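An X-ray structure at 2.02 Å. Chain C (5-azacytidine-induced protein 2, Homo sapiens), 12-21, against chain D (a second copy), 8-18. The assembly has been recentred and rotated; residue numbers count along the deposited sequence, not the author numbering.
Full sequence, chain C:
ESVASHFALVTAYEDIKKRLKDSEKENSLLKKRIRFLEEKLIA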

# COMPACT_ATOMS: atom_id res chain seq x y z
N ALA C 12 3.46 -5.19 1.42
CA ALA C 12 3.80 -4.26 0.34
C ALA C 12 3.47 -2.83 0.72
O ALA C 12 4.32 -1.93 0.61
CB ALA C 12 3.06 -4.64 -0.95
N TYR C 13 2.25 -2.59 1.19
CA TYR C 13 1.85 -1.22 1.50
C TYR C 13 2.75 -0.61 2.57
O TYR C 13 3.13 0.57 2.46
CB TYR C 13 0.38 -1.19 1.93
CG TYR C 13 0.05 -0.13 2.96
CD1 TYR C 13 -0.09 1.21 2.61
CD2 TYR C 13 -0.11 -0.47 4.30
CE1 TYR C 13 -0.39 2.19 3.59
CE2 TYR C 13 -0.40 0.49 5.26
CZ TYR C 13 -0.54 1.81 4.90
OH TYR C 13 -0.83 2.73 5.88
N GLU C 14 3.08 -1.37 3.61
CA GLU C 14 3.89 -0.81 4.69
C GLU C 14 5.25 -0.36 4.18
O GLU C 14 5.75 0.70 4.58
CB GLU C 14 4.08 -1.83 5.83
CG GLU C 14 2.81 -2.23 6.56
CD GLU C 14 2.45 -1.29 7.69
OE1 GLU C 14 3.03 -0.18 7.74
OE2 GLU C 14 1.58 -1.66 8.52
N ASP C 15 5.84 -1.11 3.26
CA ASP C 15 7.11 -0.66 2.71
C ASP C 15 6.95 0.52 1.76
O ASP C 15 7.80 1.40 1.72
CB ASP C 15 7.84 -1.80 2.02
CG ASP C 15 9.29 -1.48 1.80
OD1 ASP C 15 10.05 -1.49 2.79
OD2 ASP C 15 9.65 -1.19 0.65
N ILE C 16 5.87 0.56 0.96
CA ILE C 16 5.76 1.71 0.07
C ILE C 16 5.46 2.97 0.89
O ILE C 16 5.91 4.07 0.54
CB ILE C 16 4.72 1.46 -1.02
CG1 ILE C 16 5.23 0.38 -1.98
CG2 ILE C 16 4.49 2.74 -1.83
CD1 ILE C 16 4.13 -0.28 -2.79
N LYS C 17 4.75 2.80 2.00
CA LYS C 17 4.53 3.88 2.95
C LYS C 17 5.85 4.41 3.51
O LYS C 17 6.07 5.62 3.56
CB LYS C 17 3.63 3.36 4.07
CG LYS C 17 3.17 4.38 5.04
CD LYS C 17 3.35 3.93 6.48
CE LYS C 17 2.38 2.84 6.85
NZ LYS C 17 2.23 2.76 8.33
N LYS C 18 6.73 3.50 3.94
CA LYS C 18 8.02 3.92 4.46
C LYS C 18 8.80 4.68 3.39
O LYS C 18 9.43 5.70 3.68
CB LYS C 18 8.81 2.71 4.95
CG LYS C 18 10.17 3.05 5.50
CD LYS C 18 10.95 1.81 5.92
CE LYS C 18 11.07 0.83 4.76
NZ LYS C 18 11.77 1.43 3.58
N ARG C 19 8.77 4.18 2.15
CA ARG C 19 9.47 4.86 1.07
C ARG C 19 8.92 6.27 0.84
O ARG C 19 9.68 7.20 0.55
CB ARG C 19 9.37 4.04 -0.21
CG ARG C 19 10.21 2.77 -0.12
CD ARG C 19 9.97 1.85 -1.33
NE ARG C 19 10.44 2.44 -2.57
CZ ARG C 19 10.42 1.83 -3.75
NH1 ARG C 19 9.94 0.59 -3.84
NH2 ARG C 19 10.85 2.44 -4.84
N LEU C 20 7.60 6.43 0.92
CA LEU C 20 7.01 7.76 0.77
C LEU C 20 7.49 8.68 1.90
O LEU C 20 7.84 9.84 1.66
CB LEU C 20 5.48 7.68 0.73
CG LEU C 20 4.74 9.02 0.66
CD1 LEU C 20 5.23 9.82 -0.55
CD2 LEU C 20 3.23 8.85 0.62
N LYS C 21 7.57 8.15 3.12
CA LYS C 21 8.08 8.91 4.26
C LYS C 21 9.52 9.35 4.04
O LYS C 21 9.87 10.51 4.30
CB LYS C 21 7.98 8.08 5.54
CG LYS C 21 8.17 8.88 6.82
CD LYS C 21 8.38 7.94 8.01
CE LYS C 21 8.18 8.65 9.34
NZ LYS C 21 6.77 8.59 9.81
N ALA D 8 -10.19 -2.40 -0.26
CA ALA D 8 -9.94 -1.12 0.39
C ALA D 8 -8.45 -0.83 0.47
O ALA D 8 -8.02 0.32 0.31
CB ALA D 8 -10.54 -1.11 1.79
N LEU D 9 -7.65 -1.86 0.74
CA LEU D 9 -6.22 -1.66 0.87
C LEU D 9 -5.58 -1.44 -0.50
O LEU D 9 -4.61 -0.68 -0.61
CB LEU D 9 -5.60 -2.85 1.58
CG LEU D 9 -4.09 -2.90 1.79
CD1 LEU D 9 -3.53 -1.64 2.46
CD2 LEU D 9 -3.77 -4.12 2.63
N VAL D 10 -6.11 -2.09 -1.54
CA VAL D 10 -5.60 -1.81 -2.89
C VAL D 10 -5.84 -0.36 -3.24
O VAL D 10 -4.94 0.33 -3.73
CB VAL D 10 -6.24 -2.76 -3.92
CG1 VAL D 10 -5.89 -2.30 -5.34
CG2 VAL D 10 -5.76 -4.19 -3.70
N THR D 11 -7.06 0.13 -2.98
CA THR D 11 -7.36 1.54 -3.22
C THR D 11 -6.33 2.44 -2.55
O THR D 11 -5.87 3.42 -3.15
CB THR D 11 -8.76 1.87 -2.71
OG1 THR D 11 -9.72 1.03 -3.35
CG2 THR D 11 -9.11 3.35 -2.97
N ALA D 12 -5.93 2.11 -1.32
CA ALA D 12 -4.99 2.95 -0.57
C ALA D 12 -3.58 2.80 -1.11
O ALA D 12 -2.87 3.79 -1.32
CB ALA D 12 -5.02 2.60 0.92
N TYR D 13 -3.15 1.56 -1.32
CA TYR D 13 -1.85 1.28 -1.90
C TYR D 13 -1.69 1.95 -3.26
O TYR D 13 -0.63 2.52 -3.57
CB TYR D 13 -1.66 -0.24 -1.99
CG TYR D 13 -0.90 -0.73 -3.20
CD1 TYR D 13 0.47 -0.61 -3.28
CD2 TYR D 13 -1.57 -1.35 -4.25
CE1 TYR D 13 1.17 -1.07 -4.40
CE2 TYR D 13 -0.89 -1.82 -5.36
CZ TYR D 13 0.47 -1.68 -5.43
OH TYR D 13 1.14 -2.15 -6.54
N GLU D 14 -2.73 1.90 -4.10
CA GLU D 14 -2.65 2.52 -5.42
C GLU D 14 -2.36 4.01 -5.30
O GLU D 14 -1.57 4.56 -6.07
CB GLU D 14 -3.95 2.31 -6.20
CG GLU D 14 -4.11 0.94 -6.85
CD GLU D 14 -3.01 0.67 -7.85
OE1 GLU D 14 -2.52 -0.48 -7.90
OE2 GLU D 14 -2.63 1.62 -8.58
N ASP D 15 -2.99 4.68 -4.34
CA ASP D 15 -2.78 6.12 -4.23
C ASP D 15 -1.44 6.46 -3.60
O ASP D 15 -0.81 7.46 -3.97
CB ASP D 15 -3.90 6.78 -3.43
CG ASP D 15 -4.06 8.24 -3.77
OD1 ASP D 15 -4.47 8.54 -4.92
OD2 ASP D 15 -3.76 9.09 -2.90
N ILE D 16 -1.00 5.67 -2.63
CA ILE D 16 0.29 5.96 -2.00
C ILE D 16 1.44 5.72 -2.99
O ILE D 16 2.39 6.50 -3.07
CB ILE D 16 0.43 5.14 -0.71
CG1 ILE D 16 -0.46 5.77 0.37
CG2 ILE D 16 1.86 5.11 -0.22
CD1 ILE D 16 -0.71 4.88 1.56
N LYS D 17 1.34 4.67 -3.80
CA LYS D 17 2.37 4.47 -4.82
C LYS D 17 2.36 5.60 -5.85
O LYS D 17 3.43 5.98 -6.34
CB LYS D 17 2.23 3.09 -5.46
CG LYS D 17 1.54 3.03 -6.79
CD LYS D 17 1.38 1.55 -7.23
CE LYS D 17 0.60 1.48 -8.53
NZ LYS D 17 0.41 0.08 -8.99
N LYS D 18 1.20 6.19 -6.15
CA LYS D 18 1.21 7.36 -7.04
C LYS D 18 1.84 8.57 -6.35
O LYS D 18 2.60 9.32 -6.97
CB LYS D 18 -0.21 7.69 -7.52
CG LYS D 18 -0.36 9.11 -8.09
CD LYS D 18 -1.82 9.62 -8.08
CE LYS D 18 -2.24 10.19 -6.70
NZ LYS D 18 -2.12 11.68 -6.60

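Two copies of one helix run side by side in the same sense, their axes inclined at 27° and 9.5 Å apart at closest approach. The register is nearly symmetric: Tyr13(C) CA and Tyr13(D) CA lie 5.6 Å apart, and one turn on, each Ile16 sits beside the other chain's Lys17. No hydrogen bond crosses between the stretches; what joins them is apolar packing, burying 395 Å² in all.

The first rule is a reciprocal exchange of isoleucine and tyrosine. Tyr13(C) CE1 meets Ile16(D) CD1 at 3.4 Å, and Ile16(C) CD1 meets Tyr13(D) CE1 at 3.5 Å, each methyl at the edge of the ring, near its plane. Both isoleucines adopt the same mt rotamer, which carries CD1 to the opposing tyrosine while CG2 is left to meet its counterpart: Ile16(C) CG2 and Ile16(D) CG2 are 3.9 Å apart. Both tyrosines hold chi1 between wells, at 147° and 144°, so the two rings leave their backbones alike and each presents its edge to the other chain's isoleucine.

The exchange is not perfectly even. Ile16(D) is a knob in a hole formed by Tyr13(C), Ile16(C), Lys17(C) and Leu20(C), with Leu20(C) CD2 4.1 Å from Ile16(D) CG2. Tyr13(C) also receives Leu9(D), whose CA-to-CB bond points sideways but whose tp rotamer brings CD1 to 3.9 Å from Tyr13(C) CG.

The second rule keeps charge off this seam. Both Lys17 side chains start sideways and lead away, pairing with the glutamate three residues earlier: Lys17(D) NZ donates to Glu14(D) OE1 at 3.2 Å, while Lys17(C) NZ makes a weak hydrogen bond to Glu14(C) OE1 at 3.1 Å, both within salt bridges. Their routes differ: chi1 is t in Lys17(C), but 100° in Lys17(D), where an otherwise extended chain follows.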